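Local coordinates for twitching motility protein PilT (Aquifex aeolicus, PDB 2EYU), which probably hydrolyses ATP through a P-loop motor domain to drive the retraction of type IV pili that underlies twitching motility, at residues Leu11-Leu20 and Val179-Pro187; Thr132-Val143 and Leu158-Arg169. The protein carries 1 engineered substitution. All coordinates share one frame; numbering follows the deposited sequence.

Contact 1 (Leu11-Leu20 and Val179-Pro187); sequences LGLPDKVLEL and VLAYGLLIP. Engineered in segment 179-187: Gly183 (natural residue Glu).
Leu13 lies over one face of the Tyr182 ring: its CD2 is 3.9 Å from the ring centroid, 28° off the ring normal, which meets the geometry of a CH-pi contact. The same methyl is 3.7 Å from Leu180 CD2, filling the angle between two side chains that rise from one side of strand 179-185. Pro14 approaches obliquely at the phenol end, from the same side as Leu13, its CD 3.7 Å from Tyr182 CZ. With CG set between the backbone N and the carbonyl carbon (chi1 57°), Tyr182 stands its ring up from the strand to meet both residues. In this P-loop NTPase fold, residues 11-20 run over the face of strand 179-185 before the chain enters strand 26-31 of the mixed sheet. Further along, Val17 CG2 is 3.6 Å from Leu184 CD1, while Lys16 lays its CG, CD and CE against the tip of Ile186, CD1. The lysine's amine turns aside to Glu19, NZ to OE1 3.4 Å, a salt bridge within the short helix. Behind this layer, Thr41 and Met45 of helix 38-52 touch Leu13 and Val17 respectively, and Val17 also rests on Ile166 of strand 162-171.

Contact 2 (Thr132-Val143 and Leu158-Arg169); sequences TNTAIDTIHRIV and LSFILQGIISQR
Ile165 and Thr138 meet tip to tip, with Ile165 CD1 3.5 Å from Thr138 OG1 and packed against its CG2 methyl. Ile165 CG1 also lies 3.9 Å from Ala135 CB, filling the step between successive turns of helix 135-143. Thr138 OG1, anti to its carbonyl carbon (chi1 -73°), donates to Thr134 O at 2.8 Å and accepts from Thr132 OG1 at 2.6 Å; Thr138 N reaches Thr134 O from the other face. A valine in place of Thr138 would probably leave Thr132 OG1 without its acceptor and the turn before the helix less firmly held. Leu158 forms a second apolar patch, its CD1 3.7 Å from Ile142 CG2 and 4.2 Å from Val143 CG2. At the partly exposed end the contact thins: Arg169 NH2 donates a hydrogen bond to Asn133 OD1 at 2.9 Å, bent to 137° at the hydrogen, and Ser167 OG makes a weak, undecided approach to Asn133 O, its stronger partner being Thr31. Asn133 also touches Pro33 of the probable Walker A loop. On the sheet of this P-loop NTPase fold, helix 135-143 crosses strand 162-169 at 118°, 8.8 Å between axes, with strand 26-31 beside Thr138 and helix 200-209 touching Ala135 and Ile139.

How the contacts relate
The centres of contact 1 and contact 2 are 13 Å apart, and the two meet through neighbouring antiparallel strands of the mixed sheet, 162-171 and 179-185. Backbone pairing joins them directly: Gly183 N, at an engineered position, lies 2.8 Å from Ser167 O, a probable hydrogen bond. Along the chain, residues 11-20 come first, both segments of contact 2 follow, and 179-187 comes last, so contact 1 brackets contact 2. Side chains alternate across strand 162-171: Ile165 and Ser167 point to segment 132-143, whereas Ile166 faces Val17 of contact 1. The contacts therefore cover opposite faces of the sheet where strands 162-171 and 179-185 pair, next to the parallel P-loop NTPase core.

Contact 1 (Leu11-Leu20 and Val179-Pro187)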
loop_
_atom_site.group_PDB
_atom_site.type_symbol
_atom_site.label_atom_id
_atom_site.label_comp_id
_atom_site.label_asym_id
_atom_site.label_seq_id
_atom_site.Cartn_x
_atom_site.Cartn_y
_atom_site.Cartn_z
ATOM N N LEU A 11 -2.930 14.695 -2.224
ATOM C CA LEU A 11 -1.948 13.727 -1.736
ATOM C C LEU A 11 -0.631 13.800 -2.479
ATOM O O LEU A 11 0.456 13.545 -1.956
ATOM C CB LEU A 11 -2.553 12.320 -1.835
ATOM C CG LEU A 11 -2.628 11.490 -0.555
ATOM C CD1 LEU A 11 -3.154 12.294 0.624
ATOM C CD2 LEU A 11 -3.501 10.260 -0.766
ATOM N N GLY A 12 -0.636 14.155 -3.772
ATOM C CA GLY A 12 0.658 14.167 -4.454
ATOM C C GLY A 12 0.934 12.794 -5.060
ATOM O O GLY A 12 2.044 12.512 -5.497
ATOM N N LEU A 13 -0.097 11.959 -5.063
ATOM C CA LEU A 13 -0.075 10.642 -5.670
ATOM C C LEU A 13 -0.855 10.706 -6.981
ATOM O O LEU A 13 -1.794 11.496 -7.095
ATOM C CB LEU A 13 -0.685 9.593 -4.736
ATOM C CG LEU A 13 0.105 9.333 -3.447
ATOM C CD1 LEU A 13 -0.825 8.823 -2.361
ATOM C CD2 LEU A 13 1.252 8.367 -3.720
ATOM N N PRO A 14 -0.493 9.917 -7.970
ATOM C CA PRO A 14 -1.181 9.996 -9.266
ATOM C C PRO A 14 -2.446 9.140 -9.305
ATOM O O PRO A 14 -2.585 8.155 -8.582
ATOM C CB PRO A 14 -0.127 9.478 -10.236
ATOM C CG PRO A 14 1.070 9.125 -9.422
ATOM C CD PRO A 14 0.588 8.922 -8.008
ATOM N N ASP A 15 -3.347 9.581 -10.170
ATOM C CA ASP A 15 -4.669 9.087 -10.454
ATOM C C ASP A 15 -4.769 7.570 -10.471
ATOM O O ASP A 15 -5.730 7.012 -9.930
ATOM C CB ASP A 15 -5.161 9.596 -11.821
ATOM C CG ASP A 15 -5.055 11.089 -12.028
ATOM O OD1 ASP A 15 -5.069 11.530 -13.203
ATOM O OD2 ASP A 15 -4.960 11.843 -11.035
ATOM N N LYS A 16 -3.840 6.846 -11.077
ATOM C CA LYS A 16 -4.056 5.404 -11.169
ATOM C C LYS A 16 -4.137 4.716 -9.806
ATOM O O LYS A 16 -4.649 3.594 -9.739
ATOM C CB LYS A 16 -2.950 4.747 -12.012
ATOM C CG LYS A 16 -2.362 3.516 -11.350
ATOM C CD LYS A 16 -1.492 2.730 -12.329
ATOM C CE LYS A 16 -2.188 1.456 -12.793
ATOM N NZ LYS A 16 -3.549 1.739 -13.353
ATOM N N VAL A 17 -3.652 5.329 -8.736
ATOM C CA VAL A 17 -3.728 4.703 -7.411
ATOM C C VAL A 17 -5.175 4.624 -6.953
ATOM O O VAL A 17 -5.648 3.656 -6.353
ATOM C CB VAL A 17 -2.895 5.482 -6.383
ATOM C CG1 VAL A 17 -3.260 5.058 -4.971
ATOM C CG2 VAL A 17 -1.404 5.294 -6.624
ATOM N N LEU A 18 -5.919 5.693 -7.214
ATOM C CA LEU A 18 -7.351 5.722 -6.909
ATOM C C LEU A 18 -8.156 4.769 -7.778
ATOM O O LEU A 18 -9.262 4.309 -7.459
ATOM C CB LEU A 18 -7.836 7.166 -7.096
ATOM C CG LEU A 18 -8.912 7.725 -6.173
ATOM C CD1 LEU A 18 -8.625 7.455 -4.706
ATOM C CD2 LEU A 18 -9.069 9.226 -6.413
ATOM N N GLU A 19 -7.668 4.384 -8.956
ATOM C CA GLU A 19 -8.442 3.415 -9.746
ATOM C C GLU A 19 -8.526 2.067 -9.055
ATOM O O GLU A 19 -9.405 1.243 -9.304
ATOM C CB GLU A 19 -7.742 3.213 -11.083
ATOM C CG GLU A 19 -8.065 4.206 -12.183
ATOM C CD GLU A 19 -7.112 3.937 -13.347
ATOM O OE1 GLU A 19 -6.765 2.745 -13.512
ATOM O OE2 GLU A 19 -6.731 4.899 -14.039
ATOM N N LEU A 20 -7.536 1.862 -8.181
ATOM C CA LEU A 20 -7.424 0.653 -7.385
ATOM C C LEU A 20 -8.672 0.480 -6.540
ATOM O O LEU A 20 -9.200 -0.601 -6.293
ATOM C CB LEU A 20 -6.193 0.686 -6.474
ATOM C CG LEU A 20 -4.824 0.410 -7.105
ATOM C CD1 LEU A 20 -4.645 1.126 -8.424
ATOM C CD2 LEU A 20 -3.721 0.795 -6.122
ATOM N N VAL A 179 6.473 17.123 1.151
ATOM C CA VAL A 179 6.028 16.490 -0.092
ATOM C C VAL A 179 6.054 14.971 0.078
ATOM O O VAL A 179 6.949 14.458 0.750
ATOM C CB VAL A 179 6.889 16.866 -1.298
ATOM C CG1 VAL A 179 8.298 16.327 -1.096
ATOM C CG2 VAL A 179 6.251 16.316 -2.567
ATOM N N LEU A 180 5.071 14.322 -0.546
ATOM C CA LEU A 180 5.033 12.865 -0.553
ATOM C C LEU A 180 5.944 12.305 -1.632
ATOM O O LEU A 180 5.737 12.645 -2.807
ATOM C CB LEU A 180 3.613 12.325 -0.804
ATOM C CG LEU A 180 3.228 11.160 0.110
ATOM C CD1 LEU A 180 2.312 11.639 1.232
ATOM C CD2 LEU A 180 2.579 10.049 -0.700
ATOM N N ALA A 181 6.871 11.473 -1.202
ATOM C CA ALA A 181 7.750 10.651 -2.021
ATOM C C ALA A 181 7.226 9.212 -1.907
ATOM O O ALA A 181 6.961 8.764 -0.787
ATOM C CB ALA A 181 9.197 10.788 -1.591
ATOM N N TYR A 182 7.041 8.564 -3.048
ATOM C CA TYR A 182 6.415 7.254 -3.108
ATOM C C TYR A 182 7.085 6.365 -4.151
ATOM O O TYR A 182 7.634 6.890 -5.120
ATOM C CB TYR A 182 4.928 7.354 -3.483
ATOM C CG TYR A 182 4.675 8.071 -4.796
ATOM C CD1 TYR A 182 4.591 7.426 -6.016
ATOM C CD2 TYR A 182 4.501 9.453 -4.822
ATOM C CE1 TYR A 182 4.356 8.130 -7.179
ATOM C CE2 TYR A 182 4.267 10.173 -5.970
ATOM C CZ TYR A 182 4.193 9.494 -7.163
ATOM O OH TYR A 182 3.962 10.177 -8.336
ATOM N N GLY A 183 6.967 5.070 -3.904
ATOM C CA GLY A 183 7.280 4.019 -4.866
ATOM C C GLY A 183 5.952 3.372 -5.252
ATOM O O GLY A 183 5.030 3.400 -4.438
ATOM N N LEU A 184 5.778 2.819 -6.437
ATOM C CA LEU A 184 4.423 2.291 -6.734
ATOM C C LEU A 184 4.559 1.064 -7.627
ATOM O O LEU A 184 5.280 1.073 -8.631
ATOM C CB LEU A 184 3.601 3.404 -7.356
ATOM C CG LEU A 184 2.201 3.171 -7.903
ATOM C CD1 LEU A 184 1.199 2.841 -6.810
ATOM C CD2 LEU A 184 1.721 4.399 -8.673
ATOM N N LEU A 185 3.860 -0.002 -7.275
ATOM C CA LEU A 185 3.904 -1.237 -8.054
ATOM C C LEU A 185 2.466 -1.736 -8.228
ATOM O O LEU A 185 1.863 -2.262 -7.292
ATOM C CB LEU A 185 4.717 -2.335 -7.390
ATOM C CG LEU A 185 4.658 -3.720 -8.041
ATOM C CD1 LEU A 185 4.996 -3.641 -9.524
ATOM C CD2 LEU A 185 5.589 -4.713 -7.364
ATOM N N ILE A 186 1.939 -1.530 -9.419
ATOM C CA ILE A 186 0.596 -2.063 -9.694
ATOM C C ILE A 186 0.763 -3.087 -10.808
ATOM O O ILE A 186 0.850 -2.690 -11.966
ATOM C CB ILE A 186 -0.388 -0.956 -10.035
ATOM C CG1 ILE A 186 -0.721 -0.084 -8.808
ATOM C CG2 ILE A 186 -1.712 -1.414 -10.651
ATOM C CD1 ILE A 186 -1.443 1.183 -9.206
ATOM N N PRO A 187 0.791 -4.341 -10.375
ATOM C CA PRO A 187 1.228 -5.443 -11.228
ATOM C C PRO A 187 0.397 -5.397 -12.513
ATOM O O PRO A 187 -0.731 -4.915 -12.472
ATOM C CB PRO A 187 0.975 -6.687 -10.403
ATOM C CG PRO A 187 0.885 -6.230 -8.996
ATOM C CD PRO A 187 0.388 -4.813 -9.036
#

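Contact 2 (Thr132-Val143 and Leu158-Arg169)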
loop_
_atom_site.group_PDB
_atom_site.type_symbol
_atom_site.label_atom_id
_atom_site.label_comp_id
_atom_site.label_asym_id
_atom_site.label_seq_id
_atom_site.Cartn_x
_atom_site.Cartn_y
_atom_site.Cartn_z
ATOM N N THR A 132 7.371 -1.624 5.987
ATOM C CA THR A 132 8.460 -1.811 5.021
ATOM C C THR A 132 8.670 -0.574 4.179
ATOM O O THR A 132 7.759 0.239 3.989
ATOM C CB THR A 132 8.152 -3.003 4.095
ATOM O OG1 THR A 132 6.837 -2.804 3.558
ATOM C CG2 THR A 132 8.118 -4.310 4.867
ATOM N N ASN A 133 9.886 -0.414 3.654
ATOM C CA ASN A 133 10.213 0.841 2.983
ATOM C C ASN A 133 10.050 0.788 1.476
ATOM O O ASN A 133 10.000 1.855 0.865
ATOM C CB ASN A 133 11.655 1.244 3.339
ATOM C CG ASN A 133 11.647 2.344 4.392
ATOM O OD1 ASN A 133 12.570 3.150 4.488
ATOM N ND2 ASN A 133 10.574 2.365 5.178
ATOM N N THR A 134 9.985 -0.402 0.893
ATOM C CA THR A 134 10.036 -0.542 -0.569
ATOM C C THR A 134 9.037 -1.557 -1.080
ATOM O O THR A 134 8.576 -2.426 -0.340
ATOM C CB THR A 134 11.485 -0.951 -0.914
ATOM O OG1 THR A 134 12.264 0.273 -0.963
ATOM C CG2 THR A 134 11.647 -1.607 -2.259
ATOM N N ALA A 135 8.659 -1.481 -2.348
ATOM C CA ALA A 135 7.676 -2.415 -2.883
ATOM C C ALA A 135 8.229 -3.832 -2.768
ATOM O O ALA A 135 7.468 -4.752 -2.481
ATOM C CB ALA A 135 7.324 -2.056 -4.317
ATOM N N ILE A 136 9.537 -3.945 -2.988
ATOM C CA ILE A 136 10.222 -5.223 -2.949
ATOM C C ILE A 136 10.314 -5.773 -1.531
ATOM O O ILE A 136 10.107 -6.967 -1.294
ATOM C CB ILE A 136 11.654 -5.095 -3.498
ATOM C CG1 ILE A 136 11.751 -4.591 -4.938
ATOM C CG2 ILE A 136 12.413 -6.403 -3.330
ATOM C CD1 ILE A 136 13.064 -3.892 -5.234
ATOM N N ASP A 137 10.658 -4.923 -0.563
ATOM C CA ASP A 137 10.784 -5.459 0.802
ATOM C C ASP A 137 9.426 -5.939 1.294
ATOM O O ASP A 137 9.295 -6.823 2.137
ATOM C CB ASP A 137 11.299 -4.422 1.797
ATOM C CG ASP A 137 12.520 -3.676 1.321
ATOM O OD1 ASP A 137 12.708 -2.514 1.747
ATOM O OD2 ASP A 137 13.287 -4.251 0.523
ATOM N N THR A 138 8.419 -5.257 0.755
ATOM C CA THR A 138 7.021 -5.502 1.120
ATOM C C THR A 138 6.622 -6.938 0.816
ATOM O O THR A 138 5.994 -7.601 1.643
ATOM C CB THR A 138 6.117 -4.492 0.398
ATOM O OG1 THR A 138 6.305 -3.217 1.047
ATOM C CG2 THR A 138 4.652 -4.876 0.512
ATOM N N ILE A 139 7.063 -7.350 -0.372
ATOM C CA ILE A 139 6.778 -8.708 -0.849
ATOM C C ILE A 139 7.521 -9.743 -0.038
ATOM O O ILE A 139 7.008 -10.796 0.316
ATOM C CB ILE A 139 7.112 -8.836 -2.343
ATOM C CG1 ILE A 139 6.235 -7.910 -3.172
ATOM C CG2 ILE A 139 7.017 -10.291 -2.797
ATOM C CD1 ILE A 139 6.668 -7.752 -4.623
ATOM N N HIS A 140 8.767 -9.432 0.303
ATOM C CA HIS A 140 9.559 -10.341 1.125
ATOM C C HIS A 140 9.055 -10.468 2.547
ATOM O O HIS A 140 9.077 -11.534 3.180
ATOM C CB HIS A 140 10.988 -9.784 1.134
ATOM C CG HIS A 140 11.741 -10.066 -0.128
ATOM N ND1 HIS A 140 11.852 -11.326 -0.674
ATOM C CD2 HIS A 140 12.439 -9.251 -0.943
ATOM C CE1 HIS A 140 12.579 -11.274 -1.774
ATOM N NE2 HIS A 140 12.943 -10.014 -1.962
ATOM N N ARG A 141 8.585 -9.365 3.135
ATOM C CA ARG A 141 8.036 -9.457 4.483
ATOM C C ARG A 141 6.783 -10.315 4.492
ATOM O O ARG A 141 6.558 -11.161 5.361
ATOM C CB ARG A 141 7.707 -8.065 5.028
ATOM C CG ARG A 141 6.848 -8.069 6.281
ATOM C CD ARG A 141 7.622 -7.796 7.548
ATOM N NE ARG A 141 8.479 -6.632 7.519
ATOM C CZ ARG A 141 8.397 -5.511 8.222
ATOM N NH1 ARG A 141 7.432 -5.312 9.103
ATOM N NH2 ARG A 141 9.301 -4.552 8.041
ATOM N N ILE A 142 5.937 -10.087 3.485
ATOM C CA ILE A 142 4.690 -10.842 3.422
ATOM C C ILE A 142 5.015 -12.325 3.282
ATOM O O ILE A 142 4.504 -13.139 4.043
ATOM C CB ILE A 142 3.774 -10.388 2.280
ATOM C CG1 ILE A 142 3.092 -9.040 2.539
ATOM C CG2 ILE A 142 2.731 -11.466 1.989
ATOM C CD1 ILE A 142 2.402 -9.041 3.897
ATOM N N VAL A 143 5.876 -12.683 2.329
ATOM C CA VAL A 143 6.128 -14.103 2.115
ATOM C C VAL A 143 6.930 -14.748 3.237
ATOM O O VAL A 143 6.608 -15.842 3.706
ATOM C CB VAL A 143 6.889 -14.289 0.783
ATOM C CG1 VAL A 143 7.410 -15.717 0.676
ATOM C CG2 VAL A 143 5.974 -13.910 -0.366
ATOM N N LEU A 158 -0.103 -14.140 -3.995
ATOM C CA LEU A 158 0.088 -12.717 -4.186
ATOM C C LEU A 158 0.092 -12.386 -5.677
ATOM O O LEU A 158 -0.473 -11.374 -6.069
ATOM C CB LEU A 158 1.413 -12.226 -3.602
ATOM C CG LEU A 158 1.453 -11.670 -2.184
ATOM C CD1 LEU A 158 2.903 -11.462 -1.756
ATOM C CD2 LEU A 158 0.656 -10.374 -2.061
ATOM N N SER A 159 0.748 -13.254 -6.465
ATOM C CA SER A 159 0.853 -12.920 -7.884
ATOM C C SER A 159 -0.513 -12.770 -8.530
ATOM O O SER A 159 -0.629 -12.062 -9.539
ATOM C CB SER A 159 1.704 -13.958 -8.625
ATOM O OG SER A 159 0.957 -15.135 -8.934
ATOM N N PHE A 160 -1.539 -13.434 -7.985
ATOM C CA PHE A 160 -2.880 -13.326 -8.566
ATOM C C PHE A 160 -3.775 -12.327 -7.842
ATOM O O PHE A 160 -4.768 -11.841 -8.387
ATOM C CB PHE A 160 -3.609 -14.655 -8.500
ATOM C CG PHE A 160 -3.138 -15.733 -9.458
ATOM C CD1 PHE A 160 -3.666 -15.795 -10.736
ATOM C CD2 PHE A 160 -2.188 -16.631 -9.023
ATOM C CE1 PHE A 160 -3.211 -16.802 -11.575
ATOM C CE2 PHE A 160 -1.747 -17.641 -9.862
ATOM C CZ PHE A 160 -2.273 -17.708 -11.139
ATOM N N ILE A 161 -3.483 -12.027 -6.577
ATOM C CA ILE A 161 -4.475 -11.235 -5.838
ATOM C C ILE A 161 -3.939 -9.849 -5.465
ATOM O O ILE A 161 -4.797 -9.008 -5.159
ATOM C CB ILE A 161 -4.952 -11.967 -4.580
ATOM C CG1 ILE A 161 -3.898 -12.048 -3.466
ATOM C CG2 ILE A 161 -5.444 -13.369 -4.926
ATOM C CD1 ILE A 161 -4.491 -12.195 -2.076
ATOM N N LEU A 162 -2.639 -9.634 -5.520
ATOM C CA LEU A 162 -2.029 -8.321 -5.292
ATOM C C LEU A 162 -2.528 -7.296 -6.292
ATOM O O LEU A 162 -2.445 -7.485 -7.508
ATOM C CB LEU A 162 -0.494 -8.418 -5.340
ATOM C CG LEU A 162 0.274 -7.150 -4.948
ATOM C CD1 LEU A 162 -0.110 -6.642 -3.561
ATOM C CD2 LEU A 162 1.772 -7.404 -5.017
ATOM N N GLN A 163 -3.064 -6.183 -5.805
ATOM C CA GLN A 163 -3.637 -5.146 -6.660
ATOM C C GLN A 163 -2.710 -3.949 -6.775
ATOM O O GLN A 163 -2.582 -3.258 -7.782
ATOM C CB GLN A 163 -4.977 -4.693 -6.062
ATOM C CG GLN A 163 -6.006 -5.830 -6.166
ATOM C CD GLN A 163 -5.820 -6.558 -7.491
ATOM O OE1 GLN A 163 -6.168 -6.018 -8.538
ATOM N NE2 GLN A 163 -5.261 -7.761 -7.432
ATOM N N GLY A 164 -2.006 -3.690 -5.665
ATOM C CA GLY A 164 -1.127 -2.498 -5.776
ATOM C C GLY A 164 -0.348 -2.370 -4.480
ATOM O O GLY A 164 -0.841 -2.708 -3.400
ATOM N N ILE A 165 0.869 -1.842 -4.554
ATOM C CA ILE A 165 1.457 -1.497 -3.250
ATOM C C ILE A 165 2.119 -0.120 -3.414
ATOM O O ILE A 165 2.800 0.062 -4.413
ATOM C CB ILE A 165 2.436 -2.518 -2.668
ATOM C CG1 ILE A 165 3.870 -1.992 -2.608
ATOM C CG2 ILE A 165 2.365 -3.872 -3.362
ATOM C CD1 ILE A 165 4.276 -1.527 -1.232
ATOM N N ILE A 166 1.838 0.751 -2.448
ATOM C CA ILE A 166 2.381 2.094 -2.385
ATOM C C ILE A 166 3.365 2.202 -1.221
ATOM O O ILE A 166 2.910 1.931 -0.104
ATOM C CB ILE A 166 1.263 3.122 -2.107
ATOM C CG1 ILE A 166 -0.022 2.913 -2.917
ATOM C CG2 ILE A 166 1.796 4.541 -2.287
ATOM C CD1 ILE A 166 -0.944 4.108 -2.829
ATOM N N SER A 167 4.605 2.570 -1.483
ATOM C CA SER A 167 5.620 2.809 -0.462
ATOM C C SER A 167 5.760 4.318 -0.271
ATOM O O SER A 167 6.141 4.986 -1.221
ATOM C CB SER A 167 6.953 2.218 -0.891
ATOM O OG SER A 167 7.273 1.028 -0.203
ATOM N N GLN A 168 5.462 4.914 0.883
ATOM C CA GLN A 168 5.468 6.373 0.967
ATOM C C GLN A 168 6.531 6.908 1.921
ATOM O O GLN A 168 6.880 6.250 2.882
ATOM C CB GLN A 168 4.132 6.923 1.469
ATOM C CG GLN A 168 2.980 6.994 0.477
ATOM C CD GLN A 168 1.643 7.022 1.225
ATOM O OE1 GLN A 168 1.539 7.805 2.174
ATOM N NE2 GLN A 168 0.718 6.167 0.845
ATOM N N ARG A 169 6.974 8.124 1.627
ATOM C CA ARG A 169 7.752 8.919 2.563
ATOM C C ARG A 169 7.344 10.386 2.385
ATOM O O ARG A 169 7.054 10.815 1.267
ATOM C CB ARG A 169 9.247 8.744 2.360
ATOM C CG ARG A 169 10.077 9.097 3.588
ATOM C CD ARG A 169 11.553 8.829 3.334
ATOM N NE ARG A 169 11.924 7.475 3.743
ATOM C CZ ARG A 169 13.011 7.171 4.442
ATOM N NH1 ARG A 169 13.855 8.122 4.819
ATOM N NH2 ARG A 169 13.252 5.908 4.762
#